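Side-chain contacts in BPT4 GENE 59 helicase assembly protein (Enterobacteria phage T4, PDB 1C1K), which loads the replicative helicase onto forked DNA covered by single-stranded DNA-binding protein during phage replication, recombination and repair: residues R5-G10 / Y39-R44; K21-I26 / Y57-L62; L163-L168 / A192-L197; K173-T178 / N185-L190. All coordinates share one frame; numbering follows the deposited sequence.

Interaction 1. Residues R5-G10 / Y39-R44; sequences RMPAGG and YNWCMR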
# COMPACT_ATOMS: atom_id res chain seq x y z
N ARG A 5 4.71 4.72 8.65
CA ARG A 5 5.72 4.46 9.66
C ARG A 5 7.01 4.40 8.85
O ARG A 5 7.03 3.91 7.72
CB ARG A 5 5.45 3.12 10.35
CG ARG A 5 4.18 3.13 11.19
CD ARG A 5 3.95 1.82 11.92
NE ARG A 5 2.82 1.92 12.84
CZ ARG A 5 1.57 1.59 12.52
NH1 ARG A 5 1.29 1.13 11.31
NH2 ARG A 5 0.60 1.72 13.41
N MET A 6 8.09 4.92 9.42
CA MET A 6 9.36 4.95 8.70
C MET A 6 10.54 4.51 9.56
O MET A 6 10.48 4.54 10.79
CB MET A 6 9.64 6.37 8.20
CG MET A 6 8.55 6.95 7.30
SD MET A 6 8.71 6.36 5.61
CE MET A 6 10.21 7.12 5.16
N PRO A 7 11.63 4.08 8.91
CA PRO A 7 12.80 3.65 9.69
C PRO A 7 13.32 4.86 10.48
O PRO A 7 13.15 6.00 10.04
CB PRO A 7 13.79 3.19 8.62
CG PRO A 7 13.32 3.81 7.35
CD PRO A 7 11.83 3.93 7.46
N ALA A 8 13.93 4.61 11.63
CA ALA A 8 14.44 5.72 12.44
C ALA A 8 15.65 6.36 11.76
O ALA A 8 16.36 5.71 10.98
CB ALA A 8 14.82 5.21 13.83
N GLY A 9 15.88 7.64 12.05
CA GLY A 9 17.01 8.35 11.46
C GLY A 9 16.88 8.52 9.95
O GLY A 9 17.83 8.29 9.21
N GLY A 10 15.70 8.94 9.52
CA GLY A 10 15.41 9.11 8.11
C GLY A 10 16.21 10.13 7.33
O GLY A 10 16.22 10.08 6.11
N TYR A 39 10.60 -5.95 13.51
CA TYR A 39 12.06 -5.95 13.60
C TYR A 39 12.70 -4.58 13.53
O TYR A 39 13.91 -4.46 13.33
CB TYR A 39 12.64 -6.85 12.52
CG TYR A 39 12.33 -8.32 12.74
CD1 TYR A 39 11.32 -8.95 12.04
CD2 TYR A 39 13.05 -9.06 13.68
CE1 TYR A 39 11.01 -10.29 12.26
CE2 TYR A 39 12.75 -10.40 13.91
CZ TYR A 39 11.74 -11.01 13.20
OH TYR A 39 11.44 -12.32 13.45
N ASN A 40 11.88 -3.54 13.68
CA ASN A 40 12.37 -2.17 13.66
C ASN A 40 13.28 -1.82 12.48
O ASN A 40 14.36 -1.25 12.66
CB ASN A 40 13.09 -1.86 14.97
CG ASN A 40 13.22 -0.37 15.22
OD1 ASN A 40 14.12 0.07 15.92
ND2 ASN A 40 12.31 0.41 14.64
N TRP A 41 12.83 -2.15 11.28
CA TRP A 41 13.55 -1.86 10.04
C TRP A 41 15.01 -2.33 9.97
O TRP A 41 15.87 -1.67 9.38
CB TRP A 41 13.47 -0.36 9.74
CG TRP A 41 12.06 0.12 9.62
CD1 TRP A 41 11.24 0.50 10.65
CD2 TRP A 41 11.30 0.29 8.42
NE1 TRP A 41 10.01 0.89 10.16
CE2 TRP A 41 10.02 0.77 8.79
CE3 TRP A 41 11.56 0.07 7.06
CZ2 TRP A 41 9.02 1.05 7.86
CZ3 TRP A 41 10.57 0.35 6.13
CH2 TRP A 41 9.31 0.83 6.53
N CYS A 42 15.26 -3.48 10.57
CA CYS A 42 16.58 -4.08 10.57
C CYS A 42 16.41 -5.50 10.07
O CYS A 42 15.42 -6.15 10.39
CB CYS A 42 17.16 -4.13 11.98
SG CYS A 42 17.58 -2.54 12.67
N MET A 43 17.36 -5.97 9.28
CA MET A 43 17.29 -7.33 8.77
C MET A 43 18.66 -7.73 8.26
O MET A 43 19.38 -6.91 7.69
CB MET A 43 16.26 -7.45 7.64
CG MET A 43 15.95 -8.90 7.25
SD MET A 43 14.76 -9.08 5.89
CE MET A 43 15.84 -8.80 4.50
N ARG A 44 19.02 -8.98 8.50
CA ARG A 44 20.30 -9.48 8.04
C ARG A 44 20.02 -10.08 6.67
O ARG A 44 18.92 -10.59 6.43
CB ARG A 44 20.83 -10.55 8.99
CG ARG A 44 22.08 -10.14 9.74
CD ARG A 44 22.11 -10.73 11.14
NE ARG A 44 21.08 -10.16 12.00
CZ ARG A 44 21.03 -10.31 13.32
NH1 ARG A 44 21.98 -11.01 13.94
NH2 ARG A 44 20.05 -9.76 14.02
O HOH W 1 14.22 1.88 12.71

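Interaction 2. Residues K21-I26 / Y57-L62; sequences KLYLMI and YFFQKL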
# COMPACT_ATOMS: atom_id res chain seq x y z
N LYS A 21 19.87 -3.71 1.23
CA LYS A 21 19.27 -4.36 2.40
C LYS A 21 17.90 -3.76 2.69
O LYS A 21 16.96 -4.49 3.03
CB LYS A 21 20.17 -4.18 3.62
CG LYS A 21 21.46 -4.99 3.55
CD LYS A 21 22.22 -4.93 4.86
CE LYS A 21 23.52 -5.71 4.77
NZ LYS A 21 24.47 -5.33 5.85
N LEU A 22 17.79 -2.44 2.58
CA LEU A 22 16.51 -1.77 2.83
C LEU A 22 15.47 -2.25 1.81
O LEU A 22 14.34 -2.57 2.16
CB LEU A 22 16.68 -0.26 2.73
CG LEU A 22 15.41 0.57 2.96
CD1 LEU A 22 15.03 0.55 4.44
CD2 LEU A 22 15.64 2.02 2.50
N TYR A 23 15.86 -2.30 0.54
CA TYR A 23 14.96 -2.76 -0.51
C TYR A 23 14.49 -4.18 -0.23
O TYR A 23 13.29 -4.48 -0.30
CB TYR A 23 15.64 -2.71 -1.87
CG TYR A 23 15.01 -3.61 -2.90
CD1 TYR A 23 13.72 -3.37 -3.38
CD2 TYR A 23 15.69 -4.73 -3.39
CE1 TYR A 23 13.13 -4.21 -4.32
CE2 TYR A 23 15.11 -5.58 -4.32
CZ TYR A 23 13.83 -5.31 -4.79
OH TYR A 23 13.26 -6.16 -5.71
N LEU A 24 15.44 -5.07 0.07
CA LEU A 24 15.12 -6.47 0.32
C LEU A 24 14.18 -6.66 1.51
O LEU A 24 13.26 -7.47 1.45
CB LEU A 24 16.40 -7.29 0.54
CG LEU A 24 16.24 -8.80 0.32
CD1 LEU A 24 15.85 -9.07 -1.12
CD2 LEU A 24 17.54 -9.52 0.64
N MET A 25 14.42 -5.92 2.58
CA MET A 25 13.56 -6.04 3.75
C MET A 25 12.15 -5.56 3.44
O MET A 25 11.18 -6.17 3.86
CB MET A 25 14.15 -5.28 4.94
CG MET A 25 13.99 -3.77 4.90
SD MET A 25 14.51 -3.03 6.48
CE MET A 25 14.05 -4.30 7.61
N ILE A 26 12.02 -4.47 2.68
CA ILE A 26 10.70 -3.96 2.33
C ILE A 26 10.02 -4.90 1.34
O ILE A 26 8.81 -5.11 1.40
CB ILE A 26 10.79 -2.52 1.76
CG1 ILE A 26 11.26 -1.57 2.87
CG2 ILE A 26 9.41 -2.06 1.23
CD1 ILE A 26 11.65 -0.18 2.40
N TYR A 57 24.89 -1.65 -9.18
CA TYR A 57 25.04 -0.23 -9.48
C TYR A 57 23.76 0.55 -9.16
O TYR A 57 23.82 1.72 -8.80
CB TYR A 57 25.36 -0.03 -10.98
CG TYR A 57 24.17 -0.28 -11.88
CD1 TYR A 57 23.22 0.72 -12.11
CD2 TYR A 57 23.95 -1.54 -12.43
CE1 TYR A 57 22.07 0.45 -12.86
CE2 TYR A 57 22.81 -1.81 -13.18
CZ TYR A 57 21.87 -0.81 -13.39
OH TYR A 57 20.73 -1.09 -14.11
N PHE A 58 22.60 -0.10 -9.30
CA PHE A 58 21.33 0.58 -9.04
C PHE A 58 21.26 1.06 -7.61
O PHE A 58 20.91 2.22 -7.33
CB PHE A 58 20.16 -0.37 -9.33
CG PHE A 58 18.80 0.22 -9.03
CD1 PHE A 58 18.22 1.15 -9.89
CD2 PHE A 58 18.09 -0.18 -7.90
CE1 PHE A 58 16.95 1.68 -9.63
CE2 PHE A 58 16.82 0.33 -7.63
CZ PHE A 58 16.25 1.27 -8.50
N PHE A 59 21.61 0.18 -6.69
CA PHE A 59 21.56 0.51 -5.27
C PHE A 59 22.65 1.51 -4.93
O PHE A 59 22.47 2.37 -4.06
CB PHE A 59 21.68 -0.78 -4.47
CG PHE A 59 20.64 -1.80 -4.85
CD1 PHE A 59 20.94 -2.82 -5.75
CD2 PHE A 59 19.34 -1.69 -4.37
CE1 PHE A 59 19.94 -3.71 -6.18
CE2 PHE A 59 18.34 -2.57 -4.80
CZ PHE A 59 18.64 -3.58 -5.70
N GLN A 60 23.78 1.42 -5.63
CA GLN A 60 24.87 2.37 -5.41
C GLN A 60 24.41 3.78 -5.80
O GLN A 60 24.57 4.74 -5.03
CB GLN A 60 26.10 1.98 -6.23
CG GLN A 60 27.20 3.05 -6.26
CD GLN A 60 27.76 3.37 -4.89
OE1 GLN A 60 28.06 4.53 -4.58
NE2 GLN A 60 27.90 2.35 -4.05
N LYS A 61 23.83 3.92 -6.99
CA LYS A 61 23.38 5.23 -7.44
C LYS A 61 22.35 5.84 -6.47
O LYS A 61 22.43 7.02 -6.12
CB LYS A 61 22.78 5.15 -8.85
CG LYS A 61 23.81 4.96 -9.95
CD LYS A 61 24.85 6.07 -9.94
CE LYS A 61 24.30 7.35 -10.53
NZ LYS A 61 25.40 8.31 -10.83
N LEU A 62 21.39 5.03 -6.03
CA LEU A 62 20.38 5.54 -5.11
C LEU A 62 21.02 6.01 -3.81
O LEU A 62 20.63 7.04 -3.27
CB LEU A 62 19.34 4.46 -4.82
CG LEU A 62 18.11 4.44 -5.73
CD1 LEU A 62 18.53 4.34 -7.18
CD2 LEU A 62 17.23 3.25 -5.35

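Interaction 3. Residues L163-L168 / A192-L197; sequences LLDSFL and AYRKIL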
# COMPACT_ATOMS: atom_id res chain seq x y z
N LEU A 163 -7.80 2.77 4.59
CA LEU A 163 -8.45 3.74 5.45
C LEU A 163 -9.87 3.26 5.76
O LEU A 163 -10.33 3.31 6.91
CB LEU A 163 -8.48 5.12 4.77
CG LEU A 163 -7.22 5.97 4.96
CD1 LEU A 163 -7.19 7.08 3.91
CD2 LEU A 163 -7.18 6.56 6.36
N LEU A 164 -10.58 2.78 4.74
CA LEU A 164 -11.93 2.27 4.94
C LEU A 164 -11.87 1.07 5.90
O LEU A 164 -12.68 0.94 6.81
CB LEU A 164 -12.54 1.84 3.60
CG LEU A 164 -12.88 2.94 2.60
CD1 LEU A 164 -13.09 2.34 1.22
CD2 LEU A 164 -14.13 3.69 3.05
N ASP A 165 -10.89 0.21 5.68
CA ASP A 165 -10.71 -0.98 6.51
C ASP A 165 -10.53 -0.65 8.00
O ASP A 165 -10.97 -1.42 8.86
CB ASP A 165 -9.49 -1.77 6.03
CG ASP A 165 -9.18 -2.95 6.94
OD1 ASP A 165 -9.84 -4.00 6.78
OD2 ASP A 165 -8.27 -2.83 7.80
N SER A 166 -9.90 0.49 8.29
CA SER A 166 -9.65 0.87 9.67
C SER A 166 -10.90 0.92 10.54
O SER A 166 -10.82 0.64 11.74
CB SER A 166 -8.89 2.21 9.73
OG SER A 166 -9.73 3.33 9.52
N PHE A 167 -12.05 1.24 9.96
CA PHE A 167 -13.28 1.28 10.75
C PHE A 167 -14.35 0.32 10.23
O PHE A 167 -15.38 0.14 10.88
CB PHE A 167 -13.84 2.70 10.85
CG PHE A 167 -14.12 3.35 9.53
CD1 PHE A 167 -15.39 3.28 8.96
CD2 PHE A 167 -13.12 4.03 8.84
CE1 PHE A 167 -15.66 3.87 7.73
CE2 PHE A 167 -13.38 4.63 7.61
CZ PHE A 167 -14.65 4.55 7.05
N LEU A 168 -14.12 -0.30 9.07
CA LEU A 168 -15.09 -1.24 8.50
C LEU A 168 -14.65 -2.70 8.56
O LEU A 168 -15.43 -3.60 8.26
CB LEU A 168 -15.42 -0.86 7.05
CG LEU A 168 -16.08 0.51 6.82
CD1 LEU A 168 -16.32 0.71 5.34
CD2 LEU A 168 -17.39 0.60 7.60
N ALA A 192 0.24 -6.09 4.54
CA ALA A 192 1.61 -5.64 4.72
C ALA A 192 1.67 -4.12 4.81
O ALA A 192 2.32 -3.56 5.69
CB ALA A 192 2.49 -6.15 3.58
N TYR A 193 0.98 -3.44 3.88
CA TYR A 193 0.96 -1.98 3.86
C TYR A 193 0.24 -1.45 5.11
O TYR A 193 0.63 -0.44 5.68
CB TYR A 193 0.25 -1.51 2.59
CG TYR A 193 0.47 -0.05 2.21
CD1 TYR A 193 1.54 0.70 2.73
CD2 TYR A 193 -0.39 0.58 1.32
CE1 TYR A 193 1.73 2.04 2.37
CE2 TYR A 193 -0.21 1.92 0.95
CZ TYR A 193 0.84 2.64 1.48
OH TYR A 193 1.00 3.96 1.11
N ARG A 194 -0.79 -2.16 5.54
CA ARG A 194 -1.53 -1.75 6.73
C ARG A 194 -0.62 -1.71 7.96
O ARG A 194 -0.80 -0.88 8.85
CB ARG A 194 -2.72 -2.70 6.96
CG ARG A 194 -3.57 -2.38 8.19
CD ARG A 194 -4.86 -3.22 8.22
NE ARG A 194 -4.58 -4.65 8.42
CZ ARG A 194 -5.52 -5.59 8.58
NH1 ARG A 194 -6.81 -5.26 8.58
NH2 ARG A 194 -5.16 -6.85 8.76
N LYS A 195 0.37 -2.60 8.01
CA LYS A 195 1.30 -2.65 9.13
C LYS A 195 2.17 -1.40 9.24
O LYS A 195 2.52 -0.96 10.34
CB LYS A 195 2.20 -3.88 9.02
CG LYS A 195 1.49 -5.18 9.37
CD LYS A 195 2.44 -6.36 9.39
CE LYS A 195 1.71 -7.63 9.82
NZ LYS A 195 2.42 -8.34 10.92
N ILE A 196 2.54 -0.82 8.10
CA ILE A 196 3.38 0.37 8.13
C ILE A 196 2.58 1.68 8.12
O ILE A 196 3.15 2.76 8.26
CB ILE A 196 4.40 0.38 6.97
CG1 ILE A 196 3.70 0.14 5.64
CG2 ILE A 196 5.45 -0.71 7.20
CD1 ILE A 196 4.64 0.28 4.44
N LEU A 197 1.27 1.58 7.97
CA LEU A 197 0.44 2.78 7.97
C LEU A 197 -0.12 3.04 9.36
O LEU A 197 -0.69 2.15 9.98
CB LEU A 197 -0.73 2.63 6.98
CG LEU A 197 -0.43 2.81 5.49
CD1 LEU A 197 -1.68 2.47 4.69
CD2 LEU A 197 0.01 4.25 5.21
O HOH W 2 -9.59 -5.94 8.60

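Interaction 4. Residues K173-T178 / N185-L190; sequences KHDEQT and NYSIKL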
# COMPACT_ATOMS: atom_id res chain seq x y z
N LYS A 173 -12.35 -9.64 7.37
CA LYS A 173 -13.60 -10.34 7.06
C LYS A 173 -13.50 -11.07 5.72
O LYS A 173 -14.01 -12.17 5.56
CB LYS A 173 -14.76 -9.36 7.04
CG LYS A 173 -15.10 -8.80 8.40
CD LYS A 173 -16.60 -8.65 8.57
CE LYS A 173 -17.03 -7.21 8.37
NZ LYS A 173 -18.40 -7.14 7.78
N HIS A 174 -12.84 -10.45 4.75
CA HIS A 174 -12.68 -11.08 3.44
C HIS A 174 -11.78 -12.31 3.61
O HIS A 174 -12.07 -13.39 3.09
CB HIS A 174 -12.03 -10.09 2.46
CG HIS A 174 -13.01 -9.21 1.74
ND1 HIS A 174 -13.95 -8.45 2.39
CD2 HIS A 174 -13.18 -8.96 0.42
CE1 HIS A 174 -14.65 -7.76 1.51
NE2 HIS A 174 -14.20 -8.05 0.30
N ASP A 175 -10.69 -12.14 4.36
CA ASP A 175 -9.73 -13.21 4.60
C ASP A 175 -10.35 -14.45 5.24
O ASP A 175 -9.99 -15.58 4.90
CB ASP A 175 -8.60 -12.71 5.51
CG ASP A 175 -7.50 -12.00 4.75
OD1 ASP A 175 -6.59 -11.46 5.41
OD2 ASP A 175 -7.54 -11.97 3.50
N GLU A 176 -11.28 -14.25 6.16
CA GLU A 176 -11.92 -15.37 6.84
C GLU A 176 -12.99 -16.07 6.01
O GLU A 176 -13.33 -17.21 6.28
CB GLU A 176 -12.53 -14.93 8.18
CG GLU A 176 -13.12 -13.53 8.21
CD GLU A 176 -12.95 -12.83 9.56
OE1 GLU A 176 -13.95 -12.31 10.10
OE2 GLU A 176 -11.81 -12.80 10.09
N GLN A 177 -13.51 -15.39 4.98
CA GLN A 177 -14.57 -15.97 4.16
C GLN A 177 -14.15 -16.56 2.81
O GLN A 177 -14.98 -17.09 2.09
CB GLN A 177 -15.67 -14.94 3.92
CG GLN A 177 -16.33 -14.40 5.18
CD GLN A 177 -17.29 -13.26 4.90
OE1 GLN A 177 -16.92 -12.09 4.95
NE2 GLN A 177 -18.54 -13.61 4.60
N THR A 178 -12.87 -16.47 2.47
CA THR A 178 -12.43 -17.01 1.18
C THR A 178 -10.96 -17.40 1.11
O THR A 178 -10.16 -17.02 1.95
CB THR A 178 -12.73 -16.00 0.04
OG1 THR A 178 -12.46 -16.61 -1.23
CG2 THR A 178 -11.86 -14.75 0.19
N ASN A 185 -3.64 -12.62 -3.15
CA ASN A 185 -2.49 -11.88 -3.67
C ASN A 185 -2.56 -10.41 -3.25
O ASN A 185 -1.56 -9.82 -2.83
CB ASN A 185 -2.44 -11.98 -5.19
CG ASN A 185 -2.44 -13.42 -5.69
OD1 ASN A 185 -2.73 -13.68 -6.85
ND2 ASN A 185 -2.10 -14.35 -4.80
N TYR A 186 -3.75 -9.82 -3.38
CA TYR A 186 -3.93 -8.43 -3.00
C TYR A 186 -3.92 -8.28 -1.48
O TYR A 186 -3.33 -7.35 -0.94
CB TYR A 186 -5.26 -7.90 -3.54
CG TYR A 186 -5.15 -7.16 -4.86
CD1 TYR A 186 -5.28 -7.84 -6.07
CD2 TYR A 186 -4.93 -5.79 -4.90
CE1 TYR A 186 -5.20 -7.17 -7.29
CE2 TYR A 186 -4.84 -5.11 -6.11
CZ TYR A 186 -4.97 -5.80 -7.30
OH TYR A 186 -4.89 -5.13 -8.50
N SER A 187 -4.57 -9.22 -0.80
CA SER A 187 -4.65 -9.17 0.66
C SER A 187 -3.27 -9.20 1.32
O SER A 187 -3.07 -8.57 2.36
CB SER A 187 -5.49 -10.34 1.18
OG SER A 187 -5.81 -10.13 2.53
N ILE A 188 -2.34 -9.93 0.72
CA ILE A 188 -1.00 -9.99 1.27
C ILE A 188 -0.42 -8.57 1.27
O ILE A 188 0.13 -8.12 2.28
CB ILE A 188 -0.09 -10.92 0.44
CG1 ILE A 188 -0.49 -12.38 0.69
CG2 ILE A 188 1.38 -10.71 0.82
CD1 ILE A 188 0.14 -13.35 -0.27
N LYS A 189 -0.57 -7.86 0.16
CA LYS A 189 -0.06 -6.49 0.06
C LYS A 189 -0.83 -5.55 0.97
O LYS A 189 -0.26 -4.68 1.62
CB LYS A 189 -0.14 -5.98 -1.38
CG LYS A 189 0.40 -6.93 -2.43
CD LYS A 189 1.92 -6.85 -2.54
CE LYS A 189 2.41 -7.45 -3.84
NZ LYS A 189 1.32 -7.46 -4.86
N LEU A 190 -2.15 -5.71 1.01
CA LEU A 190 -2.98 -4.86 1.84
C LEU A 190 -2.61 -4.96 3.32
O LEU A 190 -2.45 -3.95 4.01
CB LEU A 190 -4.46 -5.22 1.64
CG LEU A 190 -5.06 -4.73 0.33
CD1 LEU A 190 -6.37 -5.47 0.06
CD2 LEU A 190 -5.32 -3.23 0.40

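Interaction 1. Residues R5-G10 / Y39-R44
With CG of Trp41 anti to its carbonyl carbon (chi1 -58°) and chi2 near a right angle (84°), the indole is laid against the extended backbone of Arg5 to Pro7. The CA-CB bond of Trp41 already points toward that chain, and the ring then presents one face to Pro7. The evidence for a CH-pi contact is direct: CD of Pro7 sits 3.7 Å from the centroid of the Trp41 six-membered ring, only 7° off the ring normal. At the five-membered ring, CB of Pro7 lies 3.7 Å from CG of Trp41. The Met6 carbonyl carbon covers the same face toward its rim. Arg5 O approaches obliquely, 3.5 Å from CZ2 of Trp41; it is buried here without a polar partner in the model.

Beside the ring, a water bridges the two loops, accepting from Ala8 N at 3.0 Å and donating to Asn40 O at 3.1 Å. Trp41 also touches Ile26 of helix 16-30, whereas Pro7 rests on Leu68 of helix 68-81, placing the pair between two helices of the N-terminal half. No direct hydrogen bond joins the segments. Dispersion and the attraction of the proline C-H for the indole pi cloud therefore probably account for most of the direct contact between them, supplemented by one water bridge between backbones.

Interaction 2. Residues K21-I26 / Y57-L62
Tyr23 and Phe59 meet through CD2 of the tyrosine and CE2 of the phenylalanine, 3.7 Å apart, and their first torsions differ. Tyr23 carries CG anti to the backbone N (chi1 158°), whereas Phe59 has CG anti to the carbonyl carbon (chi1 -55°). On both residues the CA-CB bond points toward the opposing helix, and these settings bring one flank of each ring into the gap. CE2 of Phe59 also lies 4.0 Å from CB of Tyr23, near the root of the tyrosine side chain, while CZ of Phe59 is 3.9 Å from CD2 of Tyr23.

The ring centroids are 5.7 Å apart and the planes are inclined by 35°, an oblique aromatic pair that is neither a stack nor edge-to-face. Both residues are buried, and no hydrogen bond crosses between the segments, so the contact is wholly apolar. It joins helix 16-30 to helix 56-65 within the largely helical N-terminal part of this two-domain protein. The closest CA atoms across the segments, those of Tyr23 and Phe59, are 8.8 Å apart, a separation spanned here by the two aromatic side chains.

Within helix 56-65, Phe58 contributes to the setting of Phe59: CD2 of Phe58 stands 3.9 Å above the plane of the Phe59 ring, over its centre. From helix 16-30, Tyr20 meets the Phe59 ring edge-to-face and Val19 touches it as well. The Tyr23 ring, in turn, meets that of Phe75 of helix 68-81, extending the aromatic cluster to a third helix.

Interaction 3. Residues L163-L168 / A192-L197
NH1 of Arg194 donates to OD2 of Asp165 at 2.9 Å and to a water, also at 2.9 Å from NH1. That water gives a hydrogen to OD1 of Asp165 at 2.7 Å, so the guanidinium nitrogen reaches both carboxylate oxygens, one directly and one through the solvent molecule. The direct bond forms the charged core of a salt bridge, with an N-H...O angle of 155°. Its acceptor lies at the edge of the guanidinium, close to its plane. On the aspartate, the donor comes to the syn side of OD2 but is tilted out of the carboxylate plane. The two groups are consequently not coplanar: their planes are turned 47° apart, and a single nitrogen makes the direct contact.

Helices 158-168 and 181-196 are joined by this bridge in the C-terminal part of the two-domain, predominantly helical fold. Asp165 extends from its helix with CG anti to the backbone N. The Arg194 chain starts out extended, then bends at chi3 (67°), turning its terminal group toward the carboxylate. CD of Arg194 also comes within 3.5 Å of Asp165 OD2, on the way to the guanidinium.

Each charged group has a further partner. OD1 of Asp165 accepts a hydrogen bond from the backbone N of Ile171, at the start of helix 170-177, while NH2 of Arg194 forms a salt bridge with OD2 of Asp172 on that same helix.

Interaction 4. Residues K173-T178 / N185-L190
Hydrogen bonding across the segments rests on one short bond: OG of Ser187 donates to OD2 of Asp175 at 2.7 Å. The acceptor uses its syn lone pair, on the side of the other carboxylate oxygen, and OD1 of Asp175 is accordingly only 3.3 Å from OG of Ser187. CB of Ser187 follows its hydroxyl to within 3.5 Å of OD2 of Asp175. The serine hydroxyl is anti to its backbone N (chi1 -167°), on a CA-CB bond that points toward helix 170-177. The CA-CB bond of Asp175 does not aim at Ser187; with CG anti to the carbonyl carbon (chi1 -84°) the carboxylate reaches across to it. OD2 has a second donor in NE1 of Trp183, one turn before Ser187 on helix 181-196.

The ionic contribution comes from outside the two segments, from Lys191, one turn after Ser187. The lysine NZ forms a salt bridge with OD1 of Asp175 and a weak hydrogen bond with OG of Ser187, so both residues of the contact have the same ammonium group as a neighbour.

Apolar contact is supplied by Ile171 of helix 170-177, which touches both Ser187 and Leu190 beside the polar group. The helices are closely spaced here, with the CA atoms of Asp175 and Ser187 7.6 Å apart. These two consecutive helices form a helical hairpin in the C-terminal part of the protein.

A carboxylate that receives the Ser187 hydroxyl and the Trp183 indole N-H on one oxygen, and the Lys191 ammonium on the other, is probably stabilised as the anion and restricted in its rotation.

In the fold
Interactions 1 and 2 lie in the N-terminal half, with centres 14 Å apart, and touch directly: CZ3 of Trp41 packs 3.8 Å from CG1 of Ile26. Their segments alternate along the chain. Interactions 3 and 4, 12 Å apart between centres, share helix 181-196, and interaction 4 is nested within the chain loop closed by interaction 3. One place where the two halves meet is at Arg5 of interaction 1 and Ile196 of interaction 3, probably hydrogen-bonded through the backbone, beside the small antiparallel sheet of strands 2-4 and 197-199. Interaction 2 stays about 6 Å from interaction 3 and about 8 Å from interaction 4, measured between nearest atoms.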